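Local coordinates for protein putative DsbA oxidoreductase SCO1869 (Streptomyces coelicolor A3, PDB 3GL5) that is of unverified function but probably acts as an oxidoreductase of the DsbA-like thioredoxin family, at residues W15-K20 with L88-R93; D52-V57 with D94-S99; H104-L109 with A157-P162; E117-A122 with E143-A148. All blocks are in the same frame, centred on the assembly; numbering follows the deposited sequence.

Interaction 1 (W15-K20 with L88-R93); sequences WCYVGK and LAYRTR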
loop_
_atom_site.group_PDB
_atom_site.type_symbol
_atom_site.label_atom_id
_atom_site.label_comp_id
_atom_site.label_asym_id
_atom_site.label_seq_id
_atom_site.Cartn_x
_atom_site.Cartn_y
_atom_site.Cartn_z
ATOM N N TRP A 15 24.385 -0.811 4.145
ATOM C CA TRP A 15 23.949 0.428 3.475
ATOM C C TRP A 15 22.451 0.639 3.399
ATOM O O TRP A 15 22.019 1.758 3.181
ATOM C CB TRP A 15 24.510 0.502 2.049
ATOM C CG TRP A 15 26.038 0.645 2.075
ATOM C CD1 TRP A 15 26.984 -0.271 1.663
ATOM C CD2 TRP A 15 26.753 1.749 2.612
ATOM N NE1 TRP A 15 28.261 0.225 1.905
ATOM C CE2 TRP A 15 28.137 1.464 2.484
ATOM C CE3 TRP A 15 26.355 2.968 3.170
ATOM C CZ2 TRP A 15 29.130 2.368 2.888
ATOM C CZ3 TRP A 15 27.351 3.869 3.597
ATOM C CH2 TRP A 15 28.720 3.556 3.446
ATOM N N CYS A 16 21.666 -0.440 3.487
ATOM C CA CYS A 16 20.207 -0.337 3.588
ATOM C C CYS A 16 19.850 0.293 4.943
ATOM O O CYS A 16 19.039 1.225 5.008
ATOM C CB CYS A 16 19.575 -1.725 3.453
ATOM S SG CYS A 16 19.813 -2.470 1.846
ATOM N N TYR A 17 20.488 -0.209 6.005
ATOM C CA TYR A 17 20.352 0.300 7.376
ATOM C C TYR A 17 20.788 1.759 7.526
ATOM O O TYR A 17 20.050 2.562 8.094
ATOM C CB TYR A 17 21.170 -0.579 8.297
ATOM C CG TYR A 17 21.167 -0.263 9.800
ATOM C CD1 TYR A 17 19.976 -0.059 10.540
ATOM C CD2 TYR A 17 22.354 -0.270 10.485
ATOM C CE1 TYR A 17 20.031 0.191 11.969
ATOM C CE2 TYR A 17 22.423 -0.061 11.862
ATOM C CZ TYR A 17 21.288 0.170 12.596
ATOM O OH TYR A 17 21.490 0.340 13.941
ATOM N N VAL A 18 21.974 2.099 7.007
ATOM C CA VAL A 18 22.455 3.487 7.002
ATOM C C VAL A 18 21.601 4.367 6.062
ATOM O O VAL A 18 21.193 5.475 6.454
ATOM C CB VAL A 18 24.008 3.606 6.686
ATOM C CG1 VAL A 18 24.494 5.027 6.807
ATOM C CG2 VAL A 18 24.812 2.761 7.674
ATOM N N GLY A 19 21.315 3.874 4.850
ATOM C CA GLY A 19 20.507 4.641 3.884
ATOM C C GLY A 19 19.066 4.926 4.294
ATOM O O GLY A 19 18.443 5.937 3.866
ATOM N N LYS A 20 18.494 4.051 5.106
ATOM C CA LYS A 20 17.151 4.307 5.582
ATOM C C LYS A 20 17.151 5.584 6.456
ATOM O O LYS A 20 16.304 6.462 6.305
ATOM C CB LYS A 20 16.601 3.122 6.386
ATOM C CG LYS A 20 15.182 3.457 6.969
ATOM C CD LYS A 20 14.416 2.207 7.293
ATOM C CE LYS A 20 14.395 1.979 8.736
ATOM N NZ LYS A 20 13.397 2.929 9.330
ATOM N N LEU A 88 22.599 5.668 14.606
ATOM C CA LEU A 88 22.437 4.226 14.613
ATOM C C LEU A 88 23.587 3.508 15.254
ATOM O O LEU A 88 24.735 3.776 14.962
ATOM C CB LEU A 88 22.316 3.695 13.177
ATOM C CG LEU A 88 21.303 4.325 12.218
ATOM C CD1 LEU A 88 21.392 3.703 10.805
ATOM C CD2 LEU A 88 19.883 4.223 12.759
ATOM N N ALA A 89 23.266 2.528 16.072
ATOM C CA ALA A 89 24.250 1.607 16.601
ATOM C C ALA A 89 24.711 0.658 15.486
ATOM O O ALA A 89 23.932 0.308 14.588
ATOM C CB ALA A 89 23.621 0.814 17.734
ATOM N N TYR A 90 25.968 0.232 15.545
ATOM C CA TYR A 90 26.528 -0.638 14.514
ATOM C C TYR A 90 27.772 -1.323 15.081
ATOM O O TYR A 90 28.784 -0.645 15.309
ATOM C CB TYR A 90 26.920 0.173 13.303
ATOM C CG TYR A 90 27.289 -0.669 12.112
ATOM C CD1 TYR A 90 26.356 -0.959 11.122
ATOM C CD2 TYR A 90 28.579 -1.193 11.974
ATOM C CE1 TYR A 90 26.701 -1.768 9.972
ATOM C CE2 TYR A 90 28.935 -2.003 10.863
ATOM C CZ TYR A 90 27.995 -2.286 9.871
ATOM O OH TYR A 90 28.349 -3.064 8.797
ATOM N N ARG A 91 27.691 -2.634 15.341
ATOM C CA ARG A 91 28.863 -3.400 15.808
ATOM C C ARG A 91 29.875 -3.607 14.709
ATOM O O ARG A 91 29.543 -4.119 13.649
ATOM C CB ARG A 91 28.461 -4.746 16.362
ATOM C CG ARG A 91 27.521 -4.565 17.494
ATOM C CD ARG A 91 26.945 -5.871 17.932
ATOM N NE ARG A 91 27.831 -6.432 18.934
ATOM C CZ ARG A 91 27.915 -5.981 20.192
ATOM N NH1 ARG A 91 27.151 -4.971 20.613
ATOM N NH2 ARG A 91 28.769 -6.546 21.032
ATOM N N THR A 92 31.111 -3.180 14.964
ATOM C CA THR A 92 32.179 -3.255 13.951
ATOM C C THR A 92 32.954 -4.571 14.022
ATOM O O THR A 92 33.932 -4.756 13.296
ATOM C CB THR A 92 33.164 -2.064 14.052
ATOM O OG1 THR A 92 33.635 -1.949 15.403
ATOM C CG2 THR A 92 32.455 -0.776 13.687
ATOM N N ARG A 93 32.500 -5.485 14.875
ATOM C CA ARG A 93 33.160 -6.745 15.075
ATOM C C ARG A 93 32.164 -7.863 15.288
ATOM O O ARG A 93 31.138 -7.687 15.953
ATOM C CB ARG A 93 34.050 -6.668 16.313
ATOM C CG ARG A 93 35.497 -6.893 16.055
ATOM C CD ARG A 93 36.056 -5.745 15.292
ATOM N NE ARG A 93 37.505 -5.768 15.251
ATOM C CZ ARG A 93 38.230 -4.697 14.967
ATOM N NH1 ARG A 93 39.559 -4.771 14.950
ATOM N NH2 ARG A 93 37.612 -3.546 14.694
#
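V18 and L88 bring the backbones nearest, with 7.6 Å between their CA atoms, where helix 14-28 runs past the irregular loop that follows helix 69-85. Y17 carries the contact. Its CG stands anti to the backbone N (chi1 -179°), on the side of the loop. L88 lays CD1 over one face of the Y17 ring, almost exactly above its centre: the methyl carbon is 3.8 Å from the centroid and only 4° off the normal, a CH-pi contact. The same CD1 also closes on the backbone, 3.2 Å from Y17 O. At the far end of the ring, Y17 OH donates to A89 O in a short hydrogen bond of 2.5 Å, reaching a lone pair in the carbonyl plane.

Helix 14-28 is the first helix of the thioredoxin fold, and its start carries the CxxC motif, in which C16 is disulfide-bonded to C13. The loop is thus fastened one residue beyond C16. Y90 meets the edge of the Y17 ring, its CD1 lying 4.1 Å from Y17 CE2, while its own hydroxyl is hydrogen-bonded to E76. Both tyrosine rings also pack on F128 of helix 116-128.

Interaction 2 (D52-V57 with D94-S99); sequences DDVQPV and DRDHGS. With ACT (acetate ion), chain C.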
loop_
_atom_site.group_PDB
_atom_site.type_symbol
_atom_site.label_atom_id
_atom_site.label_comp_id
_atom_site.label_asym_id
_atom_site.label_seq_id
_atom_site.Cartn_x
_atom_site.Cartn_y
_atom_site.Cartn_z
ATOM N N ASP A 52 20.328 -22.597 7.137
ATOM C CA ASP A 52 21.339 -22.954 8.123
ATOM C C ASP A 52 22.739 -22.517 7.724
ATOM O O ASP A 52 23.709 -22.904 8.351
ATOM C CB ASP A 52 21.323 -24.459 8.426
ATOM C CG ASP A 52 21.926 -25.289 7.301
ATOM O OD1 ASP A 52 21.860 -24.866 6.119
ATOM O OD2 ASP A 52 22.467 -26.375 7.609
ATOM N N ASP A 53 22.857 -21.722 6.678
ATOM C CA ASP A 53 24.165 -21.225 6.278
ATOM C C ASP A 53 24.428 -19.811 6.837
ATOM O O ASP A 53 24.157 -18.805 6.175
ATOM C CB ASP A 53 24.272 -21.271 4.749
ATOM C CG ASP A 53 25.675 -21.029 4.250
ATOM O OD1 ASP A 53 26.638 -21.290 5.008
ATOM O OD2 ASP A 53 25.813 -20.587 3.084
ATOM N N VAL A 54 24.923 -19.744 8.073
ATOM C CA VAL A 54 25.293 -18.479 8.736
ATOM C C VAL A 54 26.810 -18.405 8.833
ATOM O O VAL A 54 27.464 -19.348 9.245
ATOM C CB VAL A 54 24.691 -18.344 10.180
ATOM C CG1 VAL A 54 24.782 -16.873 10.697
ATOM C CG2 VAL A 54 23.254 -18.844 10.225
ATOM N N GLN A 55 27.362 -17.266 8.456
ATOM C CA GLN A 55 28.805 -17.095 8.324
ATOM C C GLN A 55 29.192 -15.794 9.030
ATOM O O GLN A 55 28.397 -14.857 9.040
ATOM C CB GLN A 55 29.104 -16.931 6.840
ATOM C CG GLN A 55 30.257 -17.766 6.339
ATOM C CD GLN A 55 30.586 -17.442 4.903
ATOM O OE1 GLN A 55 29.984 -16.551 4.290
ATOM N NE2 GLN A 55 31.537 -18.180 4.344
ATOM N N PRO A 56 30.420 -15.704 9.580
ATOM C CA PRO A 56 30.844 -14.367 10.051
ATOM C C PRO A 56 31.041 -13.423 8.876
ATOM O O PRO A 56 31.580 -13.832 7.845
ATOM C CB PRO A 56 32.168 -14.621 10.770
ATOM C CG PRO A 56 32.250 -16.139 10.944
ATOM C CD PRO A 56 31.412 -16.756 9.861
ATOM N N VAL A 57 30.582 -12.179 9.010
ATOM C CA VAL A 57 30.697 -11.193 7.931
ATOM C C VAL A 57 32.152 -11.065 7.451
ATOM O O VAL A 57 32.435 -11.000 6.252
ATOM C CB VAL A 57 30.138 -9.781 8.351
ATOM C CG1 VAL A 57 30.571 -8.703 7.354
ATOM C CG2 VAL A 57 28.640 -9.806 8.453
ATOM N N ASP A 94 32.500 -9.018 14.726
ATOM C CA ASP A 94 31.818 -10.286 14.980
ATOM C C ASP A 94 30.400 -10.336 14.510
ATOM O O ASP A 94 29.625 -11.094 15.071
ATOM C CB ASP A 94 31.821 -10.655 16.468
ATOM C CG ASP A 94 33.213 -10.728 17.052
ATOM O OD1 ASP A 94 34.172 -11.161 16.355
ATOM O OD2 ASP A 94 33.342 -10.332 18.230
ATOM N N ARG A 95 30.045 -9.522 13.523
ATOM C CA ARG A 95 28.730 -9.637 12.879
ATOM C C ARG A 95 28.670 -10.909 12.042
ATOM O O ARG A 95 29.702 -11.443 11.607
ATOM C CB ARG A 95 28.447 -8.431 12.005
ATOM C CG ARG A 95 28.239 -7.068 12.783
ATOM C CD ARG A 95 27.378 -6.055 11.982
ATOM N NE ARG A 95 27.896 -5.838 10.629
ATOM C CZ ARG A 95 27.473 -6.492 9.546
ATOM N NH1 ARG A 95 26.516 -7.424 9.641
ATOM N NH2 ARG A 95 28.026 -6.216 8.358
ATOM N N ASP A 96 27.456 -11.424 11.887
ATOM C CA ASP A 96 27.233 -12.604 11.084
ATOM C C ASP A 96 26.293 -12.247 9.944
ATOM O O ASP A 96 25.793 -11.107 9.840
ATOM C CB ASP A 96 26.730 -13.781 11.929
ATOM C CG ASP A 96 25.320 -13.554 12.515
ATOM O OD1 ASP A 96 24.817 -12.412 12.570
ATOM O OD2 ASP A 96 24.707 -14.554 12.948
ATOM N N HIS A 97 26.067 -13.218 9.072
ATOM C CA HIS A 97 25.358 -12.984 7.854
ATOM C C HIS A 97 24.692 -14.289 7.427
ATOM O O HIS A 97 25.321 -15.337 7.472
ATOM C CB HIS A 97 26.374 -12.525 6.810
ATOM C CG HIS A 97 25.842 -12.505 5.421
ATOM N ND1 HIS A 97 25.590 -11.331 4.738
ATOM C CD2 HIS A 97 25.536 -13.511 4.568
ATOM C CE1 HIS A 97 25.134 -11.618 3.527
ATOM N NE2 HIS A 97 25.079 -12.933 3.406
ATOM N N GLY A 98 23.434 -14.213 6.977
ATOM C CA GLY A 98 22.676 -15.408 6.569
ATOM C C GLY A 98 21.490 -15.110 5.663
ATOM O O GLY A 98 21.357 -14.012 5.087
ATOM N N SER A 99 20.641 -16.117 5.507
ATOM C CA SER A 99 19.447 -16.017 4.693
ATOM C C SER A 99 18.401 -15.090 5.360
ATOM O O SER A 99 18.249 -15.116 6.592
ATOM C CB SER A 99 18.880 -17.431 4.499
ATOM O OG SER A 99 17.482 -17.364 4.214
HETATM C C ACT C . 26.243 -8.079 5.525
HETATM O O ACT C . 25.481 -8.978 5.926
HETATM O OXT ACT C . 26.830 -7.493 6.440
HETATM C CH3 ACT C . 26.425 -7.763 4.059
#
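In V57, chi1 (166°) leaves CG2 beside the backbone N, and in R95 a bend at chi3 (-53°) folds NE back. V57 CG2 lies over one face of the R95 guanidinium, 3.4 Å from R95 NH1. The frame is a small two-stranded antiparallel sheet, strands 55-56 and 96-97, separate from the central thioredoxin sheet of strands 36-42, 3-9, 186-189 and 193-196. Q55 and H97 form its hydrogen-bonded pair, Q55 N donating to H97 O at 3.0 Å and H97 N returning a weak, bent bond to Q55 O. Next to it P56 and D96 are a non-hydrogen-bonded pair. P56 is the N-cap of helix 57-64, and in the first turn of that helix V57 N donates to R95 O at 2.8 Å, tying the helix start to the residue just before strand 96-97.

R95 and H97 also share an acetate ion, probably from the crystallisation liquor. R95 NH2 donates to its OXT at 2.6 Å, nearly straight (164°), and NH1 adds a weak bond to the same oxygen. H97 ND1 reaches the other oxygen, O, also at 2.6 Å. The acetate thus bridges the R95 guanidinium and the H97 ring, each meeting it at its edge. R95 NH2 has a second acidic partner in E76. On D96, whose OD2 is hydrogen-bonded to S133 OG, that oxygen also lies 3.2 Å from V54 CG1.

Interaction 3 (H104-L109 with A157-P162); sequences HRLLHL and AVLADP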
loop_
_atom_site.group_PDB
_atom_site.type_symbol
_atom_site.label_atom_id
_atom_site.label_comp_id
_atom_site.label_asym_id
_atom_site.label_seq_id
_atom_site.Cartn_x
_atom_site.Cartn_y
_atom_site.Cartn_z
ATOM N N HIS A 104 11.838 -11.598 5.723
ATOM C CA HIS A 104 11.018 -10.861 4.799
ATOM C C HIS A 104 9.549 -11.279 4.828
ATOM O O HIS A 104 8.674 -10.419 4.712
ATOM C CB HIS A 104 11.601 -10.901 3.379
ATOM C CG HIS A 104 12.811 -10.026 3.215
ATOM N ND1 HIS A 104 12.729 -8.650 3.180
ATOM C CD2 HIS A 104 14.133 -10.330 3.104
ATOM C CE1 HIS A 104 13.940 -8.137 3.023
ATOM N NE2 HIS A 104 14.808 -9.134 2.960
ATOM N N ARG A 105 9.287 -12.573 4.969
ATOM C CA ARG A 105 7.903 -13.066 5.110
ATOM C C ARG A 105 7.239 -12.454 6.339
ATOM O O ARG A 105 6.088 -11.971 6.263
ATOM C CB ARG A 105 7.856 -14.598 5.166
ATOM C CG ARG A 105 8.371 -15.231 3.860
ATOM C CD ARG A 105 7.994 -16.693 3.727
ATOM N NE ARG A 105 8.544 -17.529 4.815
ATOM C CZ ARG A 105 7.823 -18.066 5.808
ATOM N NH1 ARG A 105 6.507 -17.865 5.913
ATOM N NH2 ARG A 105 8.419 -18.819 6.702
ATOM N N LEU A 106 7.995 -12.398 7.436
ATOM C CA LEU A 106 7.520 -11.755 8.665
ATOM C C LEU A 106 7.361 -10.257 8.527
ATOM O O LEU A 106 6.475 -9.688 9.168
ATOM C CB LEU A 106 8.413 -12.069 9.865
ATOM C CG LEU A 106 8.323 -13.473 10.461
ATOM C CD1 LEU A 106 9.358 -13.500 11.592
ATOM C CD2 LEU A 106 6.915 -13.843 10.994
ATOM N N LEU A 107 8.200 -9.601 7.697
ATOM C CA LEU A 107 7.986 -8.183 7.424
ATOM C C LEU A 107 6.627 -7.954 6.734
ATOM O O LEU A 107 5.998 -6.921 6.938
ATOM C CB LEU A 107 9.127 -7.562 6.617
ATOM C CG LEU A 107 10.427 -7.383 7.427
ATOM C CD1 LEU A 107 11.642 -7.179 6.501
ATOM C CD2 LEU A 107 10.322 -6.176 8.393
ATOM N N HIS A 108 6.223 -8.895 5.893
ATOM C CA HIS A 108 4.929 -8.820 5.238
ATOM C C HIS A 108 3.776 -9.090 6.201
ATOM O O HIS A 108 2.796 -8.396 6.149
ATOM C CB HIS A 108 4.878 -9.703 3.977
ATOM C CG HIS A 108 5.518 -9.048 2.797
ATOM N ND1 HIS A 108 4.802 -8.357 1.845
ATOM C CD2 HIS A 108 6.825 -8.896 2.464
ATOM C CE1 HIS A 108 5.632 -7.847 0.950
ATOM N NE2 HIS A 108 6.867 -8.165 1.303
ATOM N N LEU A 109 3.897 -10.054 7.092
ATOM C CA LEU A 109 2.994 -10.099 8.270
ATOM C C LEU A 109 2.836 -8.728 8.948
ATOM O O LEU A 109 1.718 -8.182 9.042
ATOM C CB LEU A 109 3.443 -11.155 9.283
ATOM C CG LEU A 109 2.687 -11.193 10.627
ATOM C CD1 LEU A 109 1.144 -11.255 10.440
ATOM C CD2 LEU A 109 3.158 -12.376 11.438
ATOM N N ALA A 157 3.151 -19.149 13.523
ATOM C CA ALA A 157 2.428 -19.783 12.416
ATOM C C ALA A 157 3.040 -19.373 11.072
ATOM O O ALA A 157 3.233 -20.210 10.210
ATOM C CB ALA A 157 0.942 -19.437 12.462
ATOM N N VAL A 158 3.348 -18.091 10.900
ATOM C CA VAL A 158 4.013 -17.634 9.659
ATOM C C VAL A 158 5.379 -18.347 9.462
ATOM O O VAL A 158 5.695 -18.833 8.386
ATOM C CB VAL A 158 4.111 -16.087 9.603
ATOM C CG1 VAL A 158 5.019 -15.628 8.460
ATOM C CG2 VAL A 158 2.726 -15.493 9.417
ATOM N N LEU A 159 6.139 -18.465 10.541
ATOM C CA LEU A 159 7.437 -19.104 10.496
ATOM C C LEU A 159 7.328 -20.591 10.255
ATOM O O LEU A 159 8.198 -21.167 9.591
ATOM C CB LEU A 159 8.204 -18.832 11.780
ATOM C CG LEU A 159 8.781 -17.427 11.806
ATOM C CD1 LEU A 159 9.213 -17.027 13.218
ATOM C CD2 LEU A 159 9.939 -17.319 10.824
ATOM N N ALA A 160 6.259 -21.206 10.771
ATOM C CA ALA A 160 5.991 -22.636 10.575
ATOM C C ALA A 160 5.484 -22.962 9.164
ATOM O O ALA A 160 5.622 -24.107 8.687
ATOM C CB ALA A 160 4.979 -23.164 11.646
ATOM N N ASP A 161 4.868 -21.979 8.507
ATOM C CA ASP A 161 4.309 -22.205 7.166
ATOM C C ASP A 161 5.109 -21.457 6.092
ATOM O O ASP A 161 4.846 -20.268 5.870
ATOM C CB ASP A 161 2.853 -21.760 7.119
ATOM C CG ASP A 161 2.219 -21.994 5.760
ATOM O OD1 ASP A 161 2.859 -22.659 4.901
ATOM O OD2 ASP A 161 1.068 -21.527 5.552
ATOM N N PRO A 162 6.074 -22.152 5.422
ATOM C CA PRO A 162 6.936 -21.541 4.377
ATOM C C PRO A 162 6.199 -20.744 3.294
ATOM O O PRO A 162 6.731 -19.746 2.821
ATOM C CB PRO A 162 7.667 -22.736 3.741
ATOM C CG PRO A 162 7.042 -24.020 4.384
ATOM C CD PRO A 162 6.419 -23.569 5.663
#
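R105 reaches across from helix 101-111 to the C-terminal end of helix 152-160, and its guanidinium lies edge-on to V158 O, which sits close to the guanidinium plane. NH1 donates to V158 O at 2.8 Å, approaching from 42° above the carbonyl plane, and NH2 adds a weak bond to the same oxygen. P162 O is placed differently, 3.2 Å above the guanidinium plane and offset toward its rim; R105 CD is 3.4 Å from it.

Beside this polar grip lies an apolar seam. The L106 and V158 side chains slide past each other in opposite directions, bringing L106 CD2 within 3.6 Å of V158 CG1. L106 and L159 instead cross at about a right angle, with CD1 of each 3.9 Å apart. L109 crosses V158 obliquely, and its CD2 meets V158 CG2 at 3.7 Å. Both helices belong to the helical insertion characteristic of the DsbA-like fold.

The guanidinium is further held by a hydrogen bond from NH1 to A164 O and a salt bridge to D102. With a backbone carbonyl of the last turn of helix 152-160 as acceptor, the positive charge of R105 is probably favoured by the negative end of the helix dipole.

Interaction 4 (E117-A122 with E143-A148); sequences EALLDA and ELAVGA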
loop_
_atom_site.group_PDB
_atom_site.type_symbol
_atom_site.label_atom_id
_atom_site.label_comp_id
_atom_site.label_asym_id
_atom_site.label_seq_id
_atom_site.Cartn_x
_atom_site.Cartn_y
_atom_site.Cartn_z
ATOM N N GLU A 117 7.291 -0.660 9.745
ATOM C CA GLU A 117 8.496 0.065 10.094
ATOM C C GLU A 117 9.091 -0.337 11.451
ATOM O O GLU A 117 10.325 -0.431 11.591
ATOM C CB GLU A 117 8.324 1.577 9.944
ATOM C CG GLU A 117 9.688 2.211 9.712
ATOM C CD GLU A 117 9.629 3.582 9.088
ATOM O OE1 GLU A 117 8.626 3.892 8.385
ATOM O OE2 GLU A 117 10.605 4.346 9.294
ATOM N N ALA A 118 8.207 -0.652 12.410
ATOM C CA ALA A 118 8.620 -1.192 13.711
ATOM C C ALA A 118 9.342 -2.527 13.593
ATOM O O ALA A 118 10.350 -2.753 14.261
ATOM C CB ALA A 118 7.424 -1.287 14.701
ATOM N N LEU A 119 8.878 -3.434 12.753
ATOM C CA LEU A 119 9.576 -4.722 12.656
ATOM C C LEU A 119 10.862 -4.585 11.803
ATOM O O LEU A 119 11.890 -5.245 12.072
ATOM C CB LEU A 119 8.670 -5.829 12.098
ATOM C CG LEU A 119 9.244 -7.250 12.068
ATOM C CD1 LEU A 119 9.655 -7.715 13.471
ATOM C CD2 LEU A 119 8.282 -8.248 11.356
ATOM N N LEU A 120 10.797 -3.726 10.795
ATOM C CA LEU A 120 11.980 -3.446 9.973
ATOM C C LEU A 120 13.139 -2.914 10.854
ATOM O O LEU A 120 14.259 -3.452 10.837
ATOM C CB LEU A 120 11.608 -2.507 8.825
ATOM C CG LEU A 120 12.715 -2.139 7.847
ATOM C CD1 LEU A 120 13.344 -3.394 7.169
ATOM C CD2 LEU A 120 12.205 -1.096 6.836
ATOM N N ASP A 121 12.848 -1.892 11.658
ATOM C CA ASP A 121 13.846 -1.364 12.595
ATOM C C ASP A 121 14.275 -2.381 13.623
ATOM O O ASP A 121 15.434 -2.411 13.946
ATOM C CB ASP A 121 13.381 -0.104 13.291
ATOM C CG ASP A 121 13.273 1.074 12.359
ATOM O OD1 ASP A 121 14.056 1.184 11.381
ATOM O OD2 ASP A 121 12.386 1.924 12.619
ATOM N N ALA A 122 13.367 -3.255 14.086
ATOM C CA ALA A 122 13.757 -4.311 15.013
ATOM C C ALA A 122 14.724 -5.287 14.383
ATOM O O ALA A 122 15.660 -5.712 15.016
ATOM C CB ALA A 122 12.546 -5.080 15.538
ATOM N N GLU A 143 10.866 -13.275 19.374
ATOM C CA GLU A 143 11.105 -12.262 20.398
ATOM C C GLU A 143 11.155 -10.883 19.753
ATOM O O GLU A 143 10.452 -9.978 20.194
ATOM C CB GLU A 143 12.414 -12.533 21.124
ATOM C CG GLU A 143 12.437 -13.809 21.962
ATOM C CD GLU A 143 13.858 -14.224 22.344
ATOM O OE1 GLU A 143 14.829 -13.687 21.754
ATOM O OE2 GLU A 143 14.010 -15.071 23.259
ATOM N N LEU A 144 11.975 -10.726 18.704
ATOM C CA LEU A 144 12.032 -9.450 17.986
ATOM C C LEU A 144 10.660 -8.995 17.474
ATOM O O LEU A 144 10.340 -7.810 17.491
ATOM C CB LEU A 144 13.016 -9.532 16.806
ATOM C CG LEU A 144 14.477 -9.689 17.216
ATOM C CD1 LEU A 144 15.345 -10.006 16.007
ATOM C CD2 LEU A 144 14.981 -8.425 17.955
ATOM N N ALA A 145 9.862 -9.937 17.005
ATOM C CA ALA A 145 8.573 -9.609 16.441
ATOM C C ALA A 145 7.582 -9.186 17.545
ATOM O O ALA A 145 6.900 -8.150 17.430
ATOM C CB ALA A 145 8.057 -10.795 15.623
ATOM N N VAL A 146 7.551 -9.939 18.640
ATOM C CA VAL A 146 6.677 -9.592 19.749
ATOM C C VAL A 146 7.036 -8.185 20.235
ATOM O O VAL A 146 6.148 -7.363 20.496
ATOM C CB VAL A 146 6.790 -10.600 20.878
ATOM C CG1 VAL A 146 6.312 -9.987 22.192
ATOM C CG2 VAL A 146 5.975 -11.839 20.551
ATOM N N GLY A 147 8.338 -7.894 20.302
ATOM C CA GLY A 147 8.789 -6.607 20.813
ATOM C C GLY A 147 8.298 -5.455 19.955
ATOM O O GLY A 147 8.069 -4.344 20.454
ATOM N N ALA A 148 8.104 -5.742 18.668
ATOM C CA ALA A 148 7.618 -4.774 17.682
ATOM C C ALA A 148 6.078 -4.585 17.646
ATOM O O ALA A 148 5.557 -3.837 16.808
ATOM C CB ALA A 148 8.164 -5.154 16.265
#
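A118 O accepts the helical bond from A122 N at 3.1 Å and also has a methyl of the other helix close by, A148 CB lying 3.8 Å from A118 O. Helices 116-128 and 138-147, two members of the helical insertion of the DsbA-like thioredoxin fold, meet here largely through small side chains. Their segment axes come within 9.1 Å and run at 140° to one another, closer to antiparallel than to perpendicular.

A148, just past the last helical residue of 138-147, points its CB into the other helix, where besides A118 O it meets L119 CA at 3.9 Å. The methyl thus rests on backbone, and L119 and A148 are among the residues whose CA atoms pair most closely across the contact. A118 CB is 4.2 Å from A148 CB, and A122 CB 4.4 Å from it. A122 CB also approaches L144 O, to which A148 N gives a weak bond on its own helix.

L119 and L144 are the longer side chains at the contact. L144 points toward the partner helix and brings CD2 4.1 Å from A122 O. L119 has CG anti to the backbone N (chi1 -175°), and the end of its chain turns toward the partner helix. L119 also packs on L106, L107 and A110 of helix 101-111. Its CD1 comes down on the backbone of the partner helix, 3.7 Å from A145 CA.

How the interactions relate
All four contacts fall within one DsbA-like thioredoxin domain. Interaction 1 holds C16 of the C13-C16 disulfide, and interaction 2 adjoins it: Y90 OH and R95 NH2 are 3.2 Å apart, and H97 lies near the CxxC residues. Interaction 1 also reaches interaction 4 through K20, whose NZ forms salt bridges with D121 OD1 (2.8 Å) and E117 OE2 (3.1 Å). Interactions 3 and 4 share a core, L106 O lying 3.2 Å from L119 CD2; interaction 3 is the more remote, its centre about 24 Å from that of interaction 1. The bound sodium ion is held by G126, N127, D130 and R132, with the D96 side chain of interaction 2 about 4 Å from it.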